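Local coordinates for protein peptide synthetase, module 7 (Actinoplanes teichomyceticus, PDB 4TX3) that probably serves as a condensation-like X domain of the teicoplanin peptide synthetase, recruiting cytochrome P450 oxygenases to the carrier-bound peptide, at residues B[67-72]-B[178-183]. Sequence-based numbering, arbitrary orientation.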
# COMPACT_ATOMS: atom_id res chain seq x y z
N HIS B 67 17.82 -3.74 -8.27
CA HIS B 67 17.89 -4.81 -7.26
C HIS B 67 19.04 -5.79 -7.50
O HIS B 67 18.93 -6.67 -8.36
CB HIS B 67 16.58 -5.60 -7.21
CG HIS B 67 15.37 -4.77 -6.91
ND1 HIS B 67 14.97 -4.49 -5.62
CD2 HIS B 67 14.47 -4.18 -7.73
CE1 HIS B 67 13.87 -3.75 -5.66
NE2 HIS B 67 13.55 -3.55 -6.92
N GLU B 68 20.11 -5.69 -6.72
CA GLU B 68 21.28 -6.56 -6.89
C GLU B 68 20.97 -8.05 -6.89
O GLU B 68 21.59 -8.81 -7.63
CB GLU B 68 22.31 -6.28 -5.81
CG GLU B 68 23.05 -4.98 -6.01
CD GLU B 68 23.90 -4.62 -4.81
OE1 GLU B 68 23.95 -5.41 -3.83
OE2 GLU B 68 24.50 -3.52 -4.85
N ILE B 69 20.04 -8.47 -6.05
CA ILE B 69 19.76 -9.90 -5.95
C ILE B 69 19.30 -10.52 -7.27
O ILE B 69 19.55 -11.70 -7.50
CB ILE B 69 18.72 -10.21 -4.84
CG1 ILE B 69 18.79 -11.70 -4.49
CG2 ILE B 69 17.30 -9.69 -5.21
CD1 ILE B 69 17.98 -12.09 -3.31
N LEU B 70 18.66 -9.74 -8.15
CA LEU B 70 18.27 -10.21 -9.49
C LEU B 70 19.44 -10.33 -10.49
O LEU B 70 19.27 -10.86 -11.60
CB LEU B 70 17.22 -9.28 -10.08
CG LEU B 70 15.87 -9.18 -9.40
CD1 LEU B 70 14.96 -8.29 -10.23
CD2 LEU B 70 15.28 -10.56 -9.22
N ARG B 71 20.61 -9.80 -10.14
CA ARG B 71 21.81 -10.03 -10.94
C ARG B 71 22.86 -10.71 -10.06
O ARG B 71 24.05 -10.47 -10.16
CB ARG B 71 22.35 -8.72 -11.54
CG ARG B 71 22.28 -7.51 -10.62
CD ARG B 71 22.62 -6.22 -11.38
NE ARG B 71 22.27 -5.02 -10.63
CZ ARG B 71 23.09 -4.40 -9.78
NH1 ARG B 71 24.31 -4.89 -9.57
NH2 ARG B 71 22.70 -3.31 -9.14
N THR B 72 22.38 -11.58 -9.18
CA THR B 72 23.26 -12.35 -8.34
C THR B 72 23.25 -13.82 -8.76
O THR B 72 22.20 -14.39 -9.04
CB THR B 72 22.83 -12.25 -6.87
OG1 THR B 72 22.76 -10.87 -6.49
CG2 THR B 72 23.82 -12.96 -5.98
N LEU B 178 18.92 0.00 1.11
CA LEU B 178 19.51 -1.31 1.33
C LEU B 178 19.41 -2.21 0.11
O LEU B 178 18.35 -2.29 -0.52
CB LEU B 178 18.82 -2.01 2.50
CG LEU B 178 18.87 -1.26 3.82
CD1 LEU B 178 18.25 -2.14 4.88
CD2 LEU B 178 20.31 -0.92 4.17
N GLN B 179 20.50 -2.89 -0.22
CA GLN B 179 20.49 -4.05 -1.11
C GLN B 179 20.43 -5.35 -0.31
O GLN B 179 20.75 -5.35 0.88
CB GLN B 179 21.72 -4.04 -2.01
CG GLN B 179 21.76 -2.86 -2.95
CD GLN B 179 20.69 -2.92 -4.01
OE1 GLN B 179 20.16 -4.00 -4.34
NE2 GLN B 179 20.36 -1.76 -4.57
N PHE B 180 20.05 -6.46 -0.94
CA PHE B 180 19.87 -7.71 -0.18
C PHE B 180 21.14 -8.16 0.54
O PHE B 180 21.05 -8.75 1.61
CB PHE B 180 19.37 -8.85 -1.06
CG PHE B 180 18.90 -10.04 -0.27
CD1 PHE B 180 17.73 -9.97 0.48
CD2 PHE B 180 19.64 -11.20 -0.22
CE1 PHE B 180 17.30 -11.04 1.25
CE2 PHE B 180 19.22 -12.29 0.54
CZ PHE B 180 18.04 -12.21 1.28
N ALA B 181 22.31 -7.88 -0.03
CA ALA B 181 23.58 -8.24 0.59
C ALA B 181 23.74 -7.59 1.97
O ALA B 181 24.39 -8.16 2.86
CB ALA B 181 24.75 -7.83 -0.32
N ASP B 182 23.17 -6.39 2.13
CA ASP B 182 23.19 -5.68 3.41
C ASP B 182 22.34 -6.43 4.47
O ASP B 182 22.71 -6.50 5.63
CB ASP B 182 22.70 -4.24 3.24
CG ASP B 182 23.51 -3.45 2.19
OD1 ASP B 182 24.76 -3.52 2.18
OD2 ASP B 182 22.88 -2.75 1.36
N TYR B 183 21.20 -6.96 4.05
CA TYR B 183 20.37 -7.81 4.91
C TYR B 183 21.10 -9.10 5.28
O TYR B 183 21.12 -9.49 6.45
CB TYR B 183 19.03 -8.13 4.22
CG TYR B 183 18.10 -8.96 5.06
CD1 TYR B 183 17.40 -8.38 6.12
CD2 TYR B 183 17.93 -10.32 4.82
CE1 TYR B 183 16.54 -9.15 6.92
CE2 TYR B 183 17.08 -11.09 5.62
CZ TYR B 183 16.39 -10.51 6.66
OH TYR B 183 15.55 -11.28 7.45
O HOH W 1 22.50 -7.75 -2.89
O HOH W 2 19.08 -6.71 -3.79
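The Glu68 carboxylate and the Gln179 amide stack with their planes 25° apart, the carboxylate resting against the Gln179 aliphatic chain (Glu68 CD to Gln179 CG 3.3 Å). Ile69 CD1 lies over one face of the Phe180 ring, offset toward the rim, in a CH-pi contact 4.0 Å from the ring centroid; Phe304 makes an edge-to-face contact with the same ring. Bent at chi2 (-69°), Gln179 turns its OE1 back to Glu68 N, which donates a nearly straight 2.9 Å hydrogen bond from above the carbonyl plane. OE1 also accepts from a water that takes the N-H groups of Ile69 and Phe180. A second water donates to Glu68 OE1 and accepts from Ala181 N at 2.9 Å, while OE2 pairs with Arg13. An alanine in place of Gln179 would probably leave Glu68 N and the Arg66 carbonyl, partner of NE2, without their mates. Asp182 OD2 accepts from Gln179 N (2.9 Å), the N3-to-N-cap half of a capping box. Two waters thus solvate the first N-H groups of helix 180-191 and join them to the 3-10 turn after helix 53-66, a water-bridged helix N-terminus within the condensation-domain fold.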